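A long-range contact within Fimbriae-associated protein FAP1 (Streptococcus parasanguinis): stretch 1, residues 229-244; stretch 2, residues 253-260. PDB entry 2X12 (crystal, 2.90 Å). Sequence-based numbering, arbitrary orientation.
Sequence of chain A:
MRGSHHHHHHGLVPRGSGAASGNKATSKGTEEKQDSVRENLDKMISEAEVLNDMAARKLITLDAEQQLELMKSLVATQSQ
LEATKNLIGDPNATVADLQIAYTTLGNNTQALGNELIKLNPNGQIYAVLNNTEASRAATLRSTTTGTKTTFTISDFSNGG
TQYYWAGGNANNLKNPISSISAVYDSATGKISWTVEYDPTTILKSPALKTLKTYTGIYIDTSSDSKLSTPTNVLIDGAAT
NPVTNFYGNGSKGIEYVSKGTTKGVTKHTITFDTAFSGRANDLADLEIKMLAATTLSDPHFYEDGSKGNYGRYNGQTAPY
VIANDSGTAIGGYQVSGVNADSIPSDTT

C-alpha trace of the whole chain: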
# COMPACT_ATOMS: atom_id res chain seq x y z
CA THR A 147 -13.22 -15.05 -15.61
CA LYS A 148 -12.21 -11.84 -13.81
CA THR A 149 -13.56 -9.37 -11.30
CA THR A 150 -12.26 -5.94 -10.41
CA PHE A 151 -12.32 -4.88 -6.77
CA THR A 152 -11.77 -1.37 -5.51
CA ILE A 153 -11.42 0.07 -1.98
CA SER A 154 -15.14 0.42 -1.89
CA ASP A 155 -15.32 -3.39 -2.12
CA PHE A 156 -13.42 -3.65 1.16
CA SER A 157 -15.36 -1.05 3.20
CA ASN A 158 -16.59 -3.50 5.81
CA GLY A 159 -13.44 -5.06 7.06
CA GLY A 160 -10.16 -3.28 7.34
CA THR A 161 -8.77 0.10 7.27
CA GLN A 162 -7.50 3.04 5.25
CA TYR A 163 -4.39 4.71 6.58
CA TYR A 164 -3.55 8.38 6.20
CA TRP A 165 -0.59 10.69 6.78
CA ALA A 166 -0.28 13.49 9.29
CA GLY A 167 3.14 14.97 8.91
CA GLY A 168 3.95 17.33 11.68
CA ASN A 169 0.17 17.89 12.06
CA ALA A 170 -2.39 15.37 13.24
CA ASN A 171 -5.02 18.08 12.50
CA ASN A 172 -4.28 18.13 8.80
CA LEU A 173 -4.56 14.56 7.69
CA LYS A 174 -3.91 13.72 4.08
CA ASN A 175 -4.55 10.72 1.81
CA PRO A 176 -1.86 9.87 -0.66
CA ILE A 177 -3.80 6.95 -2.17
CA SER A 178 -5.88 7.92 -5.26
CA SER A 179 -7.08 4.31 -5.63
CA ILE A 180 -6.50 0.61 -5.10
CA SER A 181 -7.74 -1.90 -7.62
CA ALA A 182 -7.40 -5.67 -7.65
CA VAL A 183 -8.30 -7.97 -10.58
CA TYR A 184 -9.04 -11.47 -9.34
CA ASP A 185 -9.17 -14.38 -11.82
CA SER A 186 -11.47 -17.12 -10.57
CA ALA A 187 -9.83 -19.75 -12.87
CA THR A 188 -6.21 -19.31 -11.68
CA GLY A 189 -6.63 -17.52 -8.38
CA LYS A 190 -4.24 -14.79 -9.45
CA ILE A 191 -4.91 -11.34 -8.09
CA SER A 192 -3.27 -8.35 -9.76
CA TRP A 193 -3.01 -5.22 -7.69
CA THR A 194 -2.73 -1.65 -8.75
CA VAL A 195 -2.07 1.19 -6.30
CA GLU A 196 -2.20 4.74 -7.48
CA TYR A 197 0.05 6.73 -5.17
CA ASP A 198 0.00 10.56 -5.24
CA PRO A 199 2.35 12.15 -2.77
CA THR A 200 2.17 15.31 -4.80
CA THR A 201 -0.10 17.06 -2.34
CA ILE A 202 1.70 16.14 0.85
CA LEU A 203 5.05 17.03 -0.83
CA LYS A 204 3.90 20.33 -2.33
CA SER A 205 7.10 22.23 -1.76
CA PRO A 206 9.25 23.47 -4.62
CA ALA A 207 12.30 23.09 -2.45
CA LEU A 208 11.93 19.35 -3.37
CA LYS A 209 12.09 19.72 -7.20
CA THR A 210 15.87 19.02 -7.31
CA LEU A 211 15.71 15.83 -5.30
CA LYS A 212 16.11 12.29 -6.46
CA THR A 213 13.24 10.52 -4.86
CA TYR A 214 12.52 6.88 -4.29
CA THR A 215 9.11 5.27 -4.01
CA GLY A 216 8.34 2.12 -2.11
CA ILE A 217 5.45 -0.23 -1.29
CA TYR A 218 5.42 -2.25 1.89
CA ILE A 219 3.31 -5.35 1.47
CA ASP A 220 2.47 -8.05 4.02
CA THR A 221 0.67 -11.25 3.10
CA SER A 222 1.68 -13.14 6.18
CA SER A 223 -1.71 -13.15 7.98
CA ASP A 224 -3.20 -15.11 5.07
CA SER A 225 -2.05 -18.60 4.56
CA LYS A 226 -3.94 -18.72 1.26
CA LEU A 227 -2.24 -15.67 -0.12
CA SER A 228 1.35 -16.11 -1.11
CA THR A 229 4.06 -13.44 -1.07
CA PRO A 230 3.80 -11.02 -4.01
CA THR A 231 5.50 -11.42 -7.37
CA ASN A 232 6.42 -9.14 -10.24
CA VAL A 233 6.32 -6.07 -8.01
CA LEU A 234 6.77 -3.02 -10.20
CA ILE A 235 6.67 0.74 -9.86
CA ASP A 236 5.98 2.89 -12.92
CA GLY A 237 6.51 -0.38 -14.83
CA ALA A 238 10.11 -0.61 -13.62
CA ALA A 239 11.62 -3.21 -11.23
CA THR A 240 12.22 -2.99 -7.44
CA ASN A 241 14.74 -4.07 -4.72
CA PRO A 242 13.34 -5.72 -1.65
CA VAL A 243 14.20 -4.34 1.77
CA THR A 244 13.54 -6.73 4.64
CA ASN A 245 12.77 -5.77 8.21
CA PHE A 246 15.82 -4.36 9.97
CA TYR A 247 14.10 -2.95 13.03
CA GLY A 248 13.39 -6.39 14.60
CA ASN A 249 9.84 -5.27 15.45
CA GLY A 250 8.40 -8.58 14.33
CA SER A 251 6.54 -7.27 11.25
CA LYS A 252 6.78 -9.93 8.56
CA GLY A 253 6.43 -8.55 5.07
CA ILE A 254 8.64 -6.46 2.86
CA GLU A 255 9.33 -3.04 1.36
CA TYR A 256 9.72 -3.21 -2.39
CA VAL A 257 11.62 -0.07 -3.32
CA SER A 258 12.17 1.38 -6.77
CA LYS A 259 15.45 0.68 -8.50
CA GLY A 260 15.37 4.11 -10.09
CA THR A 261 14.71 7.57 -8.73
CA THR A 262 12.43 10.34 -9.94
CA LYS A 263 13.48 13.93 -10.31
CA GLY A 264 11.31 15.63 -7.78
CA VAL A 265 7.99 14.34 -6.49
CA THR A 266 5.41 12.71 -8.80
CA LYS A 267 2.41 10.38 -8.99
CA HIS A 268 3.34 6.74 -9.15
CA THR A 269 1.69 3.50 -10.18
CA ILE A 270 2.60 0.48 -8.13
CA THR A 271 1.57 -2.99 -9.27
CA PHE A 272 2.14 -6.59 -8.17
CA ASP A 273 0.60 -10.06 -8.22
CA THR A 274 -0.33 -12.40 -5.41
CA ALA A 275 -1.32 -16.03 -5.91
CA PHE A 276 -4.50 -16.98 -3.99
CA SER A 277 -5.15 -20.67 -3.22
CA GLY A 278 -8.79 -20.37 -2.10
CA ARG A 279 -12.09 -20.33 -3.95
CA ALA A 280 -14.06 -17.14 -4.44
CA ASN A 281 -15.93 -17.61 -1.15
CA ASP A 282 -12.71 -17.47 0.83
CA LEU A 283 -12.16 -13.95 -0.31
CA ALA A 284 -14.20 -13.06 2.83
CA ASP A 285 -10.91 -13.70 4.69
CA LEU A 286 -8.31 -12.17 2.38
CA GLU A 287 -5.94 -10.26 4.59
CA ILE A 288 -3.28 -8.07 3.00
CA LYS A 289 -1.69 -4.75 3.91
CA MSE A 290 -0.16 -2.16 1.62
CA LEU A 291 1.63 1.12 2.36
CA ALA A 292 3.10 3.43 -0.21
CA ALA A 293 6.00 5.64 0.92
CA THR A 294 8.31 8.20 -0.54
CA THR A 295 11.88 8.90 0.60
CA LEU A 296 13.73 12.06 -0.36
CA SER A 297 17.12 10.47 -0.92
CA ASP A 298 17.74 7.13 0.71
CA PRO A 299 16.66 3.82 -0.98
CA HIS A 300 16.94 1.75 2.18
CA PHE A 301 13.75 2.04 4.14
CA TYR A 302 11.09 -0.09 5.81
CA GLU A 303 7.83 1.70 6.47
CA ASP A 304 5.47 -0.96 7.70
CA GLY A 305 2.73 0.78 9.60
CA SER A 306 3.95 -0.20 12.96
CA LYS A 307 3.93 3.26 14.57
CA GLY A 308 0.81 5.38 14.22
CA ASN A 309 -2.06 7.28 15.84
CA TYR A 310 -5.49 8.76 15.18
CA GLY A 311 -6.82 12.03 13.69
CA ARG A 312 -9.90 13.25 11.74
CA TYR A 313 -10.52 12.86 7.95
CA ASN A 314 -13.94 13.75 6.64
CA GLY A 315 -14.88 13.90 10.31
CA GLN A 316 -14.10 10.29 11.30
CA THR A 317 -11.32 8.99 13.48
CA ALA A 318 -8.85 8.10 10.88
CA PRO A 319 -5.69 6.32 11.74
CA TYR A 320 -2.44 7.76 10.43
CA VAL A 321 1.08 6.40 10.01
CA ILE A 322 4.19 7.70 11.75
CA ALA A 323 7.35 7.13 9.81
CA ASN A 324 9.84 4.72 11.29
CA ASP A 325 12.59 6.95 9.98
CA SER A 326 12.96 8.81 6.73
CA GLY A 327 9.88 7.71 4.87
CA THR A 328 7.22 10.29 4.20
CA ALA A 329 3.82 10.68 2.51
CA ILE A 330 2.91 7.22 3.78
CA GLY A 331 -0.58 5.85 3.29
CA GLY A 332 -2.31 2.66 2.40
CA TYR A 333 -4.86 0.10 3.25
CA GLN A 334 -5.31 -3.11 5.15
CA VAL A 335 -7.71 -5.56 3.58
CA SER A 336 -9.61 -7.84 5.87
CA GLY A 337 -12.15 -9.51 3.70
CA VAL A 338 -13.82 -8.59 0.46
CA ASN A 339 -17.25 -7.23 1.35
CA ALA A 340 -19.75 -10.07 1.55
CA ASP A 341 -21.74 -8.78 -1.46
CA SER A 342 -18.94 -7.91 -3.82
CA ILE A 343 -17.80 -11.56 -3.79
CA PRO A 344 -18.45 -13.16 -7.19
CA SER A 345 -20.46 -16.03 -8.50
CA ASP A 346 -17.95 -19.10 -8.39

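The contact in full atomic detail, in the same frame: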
# COMPACT_ATOMS: atom_id res chain seq x y z
N THR A 229 3.38 -14.73 -0.96
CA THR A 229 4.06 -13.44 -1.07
C THR A 229 3.82 -12.91 -2.48
O THR A 229 3.38 -13.69 -3.34
CB THR A 229 5.57 -13.51 -0.80
OG1 THR A 229 6.16 -14.45 -1.69
CG2 THR A 229 5.86 -13.91 0.66
N PRO A 230 4.08 -11.60 -2.71
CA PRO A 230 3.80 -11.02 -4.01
C PRO A 230 4.92 -11.23 -5.02
O PRO A 230 6.11 -11.35 -4.66
CB PRO A 230 3.65 -9.54 -3.69
CG PRO A 230 4.54 -9.30 -2.56
CD PRO A 230 4.52 -10.58 -1.74
N THR A 231 4.54 -11.25 -6.29
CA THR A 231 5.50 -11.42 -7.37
C THR A 231 5.39 -10.25 -8.33
O THR A 231 4.43 -9.48 -8.30
CB THR A 231 5.28 -12.76 -8.11
OG1 THR A 231 3.98 -12.77 -8.74
CG2 THR A 231 5.41 -13.96 -7.12
N ASN A 232 6.42 -10.12 -9.17
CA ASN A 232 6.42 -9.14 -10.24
C ASN A 232 6.05 -7.75 -9.72
O ASN A 232 5.22 -7.05 -10.31
CB ASN A 232 5.44 -9.64 -11.32
CG ASN A 232 5.54 -8.87 -12.63
OD1 ASN A 232 6.61 -8.35 -12.97
ND2 ASN A 232 4.43 -8.78 -13.35
N VAL A 233 6.66 -7.35 -8.61
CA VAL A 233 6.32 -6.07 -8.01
C VAL A 233 7.01 -4.96 -8.77
O VAL A 233 8.26 -4.93 -8.85
CB VAL A 233 6.79 -5.98 -6.57
CG1 VAL A 233 6.46 -4.65 -6.03
CG2 VAL A 233 6.13 -7.06 -5.74
N LEU A 234 6.22 -4.06 -9.34
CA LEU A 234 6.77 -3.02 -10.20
C LEU A 234 6.35 -1.66 -9.72
O LEU A 234 5.34 -1.53 -9.10
CB LEU A 234 6.31 -3.21 -11.64
CG LEU A 234 6.63 -4.54 -12.36
CD1 LEU A 234 6.17 -4.39 -13.79
CD2 LEU A 234 8.11 -5.00 -12.26
N ILE A 235 7.12 -0.64 -10.03
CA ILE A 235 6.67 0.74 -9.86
C ILE A 235 6.93 1.50 -11.12
O ILE A 235 8.05 1.45 -11.65
CB ILE A 235 7.46 1.43 -8.75
CG1 ILE A 235 7.26 0.67 -7.43
CG2 ILE A 235 7.04 2.88 -8.61
CD1 ILE A 235 7.78 1.41 -6.25
N ASP A 236 5.92 2.23 -11.60
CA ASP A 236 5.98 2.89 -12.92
C ASP A 236 6.47 1.92 -14.00
O ASP A 236 7.22 2.31 -14.88
CB ASP A 236 6.88 4.13 -12.86
CG ASP A 236 6.45 5.09 -11.73
OD1 ASP A 236 5.23 5.31 -11.63
OD2 ASP A 236 7.31 5.59 -10.96
N GLY A 237 6.08 0.65 -13.89
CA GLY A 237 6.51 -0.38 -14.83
C GLY A 237 7.95 -0.84 -14.72
O GLY A 237 8.37 -1.67 -15.54
N ALA A 238 8.70 -0.29 -13.75
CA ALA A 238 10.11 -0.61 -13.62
C ALA A 238 10.26 -1.56 -12.43
O ALA A 238 9.34 -1.68 -11.62
CB ALA A 238 10.91 0.63 -13.44
N ALA A 239 11.39 -2.25 -12.33
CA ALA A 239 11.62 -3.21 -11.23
C ALA A 239 11.91 -2.52 -9.86
O ALA A 239 11.98 -1.28 -9.77
CB ALA A 239 12.72 -4.24 -11.61
N THR A 240 12.03 -3.37 -8.82
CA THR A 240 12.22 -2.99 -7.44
C THR A 240 13.27 -3.86 -6.67
O THR A 240 13.43 -5.04 -6.95
CB THR A 240 10.90 -3.15 -6.70
OG1 THR A 240 10.43 -4.51 -6.82
CG2 THR A 240 9.86 -2.22 -7.29
N ASN A 241 13.95 -3.28 -5.68
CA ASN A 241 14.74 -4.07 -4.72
C ASN A 241 13.95 -4.27 -3.46
O ASN A 241 13.24 -3.36 -3.02
CB ASN A 241 16.04 -3.36 -4.34
CG ASN A 241 16.96 -3.18 -5.52
OD1 ASN A 241 17.31 -4.15 -6.23
ND2 ASN A 241 17.34 -1.94 -5.77
N PRO A 242 14.02 -5.47 -2.89
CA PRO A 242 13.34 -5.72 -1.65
C PRO A 242 14.19 -5.24 -0.46
O PRO A 242 15.40 -5.42 -0.46
CB PRO A 242 13.17 -7.24 -1.65
CG PRO A 242 14.29 -7.70 -2.37
CD PRO A 242 14.61 -6.70 -3.41
N VAL A 243 13.56 -4.61 0.52
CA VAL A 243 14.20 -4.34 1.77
C VAL A 243 13.42 -5.09 2.80
O VAL A 243 12.23 -4.96 2.82
CB VAL A 243 14.14 -2.88 2.13
CG1 VAL A 243 14.63 -2.69 3.51
CG2 VAL A 243 14.98 -2.06 1.16
N THR A 244 14.12 -5.88 3.60
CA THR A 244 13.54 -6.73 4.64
C THR A 244 13.75 -6.09 5.99
O THR A 244 14.66 -5.31 6.19
CB THR A 244 14.18 -8.14 4.71
OG1 THR A 244 15.48 -8.08 5.30
CG2 THR A 244 14.27 -8.75 3.35
N GLY A 253 6.79 -9.54 6.13
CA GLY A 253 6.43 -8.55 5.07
C GLY A 253 7.48 -7.52 4.78
O GLY A 253 8.32 -7.26 5.61
N ILE A 254 7.44 -6.99 3.56
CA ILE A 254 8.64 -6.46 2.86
C ILE A 254 8.44 -5.15 2.09
O ILE A 254 7.39 -4.91 1.48
CB ILE A 254 9.13 -7.48 1.81
CG1 ILE A 254 9.20 -8.89 2.43
CG2 ILE A 254 10.44 -7.06 1.22
CD1 ILE A 254 10.06 -9.90 1.65
N GLU A 255 9.45 -4.29 2.12
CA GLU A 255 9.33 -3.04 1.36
C GLU A 255 9.96 -3.35 0.00
O GLU A 255 11.09 -3.80 -0.07
CB GLU A 255 9.97 -1.79 2.05
CG GLU A 255 9.43 -0.40 1.49
CD GLU A 255 8.29 0.20 2.32
OE1 GLU A 255 8.41 -0.04 3.56
OE2 GLU A 255 7.30 0.89 1.82
N TYR A 256 9.20 -3.13 -1.05
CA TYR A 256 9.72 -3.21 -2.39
C TYR A 256 9.99 -1.77 -2.82
O TYR A 256 9.08 -0.94 -2.82
CB TYR A 256 8.68 -3.88 -3.26
CG TYR A 256 8.37 -5.26 -2.75
CD1 TYR A 256 9.09 -6.36 -3.18
CD2 TYR A 256 7.45 -5.45 -1.76
CE1 TYR A 256 8.87 -7.60 -2.69
CE2 TYR A 256 7.22 -6.72 -1.25
CZ TYR A 256 7.95 -7.79 -1.74
OH TYR A 256 7.77 -9.07 -1.31
N VAL A 257 11.25 -1.45 -3.07
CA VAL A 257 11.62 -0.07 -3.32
C VAL A 257 12.05 0.07 -4.76
O VAL A 257 12.57 -0.87 -5.33
CB VAL A 257 12.75 0.36 -2.43
CG1 VAL A 257 13.24 1.70 -2.86
CG2 VAL A 257 12.28 0.41 -1.02
N SER A 258 11.83 1.24 -5.36
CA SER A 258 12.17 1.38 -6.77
C SER A 258 13.69 1.32 -6.99
O SER A 258 14.50 1.74 -6.12
CB SER A 258 11.64 2.68 -7.33
OG SER A 258 12.06 3.75 -6.55
N LYS A 259 14.06 0.77 -8.14
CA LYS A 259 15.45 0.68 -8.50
C LYS A 259 15.92 2.04 -8.95
O LYS A 259 17.07 2.42 -8.70
CB LYS A 259 15.66 -0.35 -9.62
CG LYS A 259 15.79 -1.78 -9.08
CD LYS A 259 16.60 -2.79 -9.96
CE LYS A 259 16.18 -4.27 -9.58
NZ LYS A 259 16.93 -5.36 -10.30
N GLY A 260 15.04 2.77 -9.62
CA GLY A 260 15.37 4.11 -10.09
C GLY A 260 14.71 5.19 -9.25
O GLY A 260 13.72 4.96 -8.51

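Strand 254-258 runs antiparallel to strand 240-243, their axes 4.3 Å apart at closest approach, while strand 233-235, which leads into the Ile235-Ala238 type I' turn, passes 7.4 Å from strand 254-258. Two hydrogen-bonded pairs set the register. Asn241 and Val257 exchange bonds of 2.8 Å each, Asn241 N to Val257 O and Val257 N to Asn241 O; Val243 N donates to Glu255 O at 2.7 Å, and Glu255 N to Val243 O at 2.9 Å. Proline lacks an amide hydrogen, but Pro242 lies in a non-hydrogen-bonded pair with Tyr256, where none is required; its CA instead approaches Glu255 O at 3.4 Å. A weak bond from Lys259 N to Ala239 O (3.3 Å) extends the ladder past the Thr240-Ser258 pair.

Tyr256 has the largest area covered by the other stretch. Val233 CG2 sits over one face of its ring, 4.1 Å from the centroid, in a CH-pi contact, and Pro230 CG packs 3.8 Å from Tyr256 CZ. Thr240 OG1 lies at the ring edge and donates to Val233 O (3.0 Å), tying strand 240-243 to strand 233-235 beside the tyrosine. Pro242 CB also meets Ile254 CG2 at 4.0 Å. On the face bearing Val243 and Val257, their CG2 methyls meet at 4.3 Å. The aliphatic part of Lys259 reaches across to stretch 1, its CE 3.5 Å from Asn241 OD1.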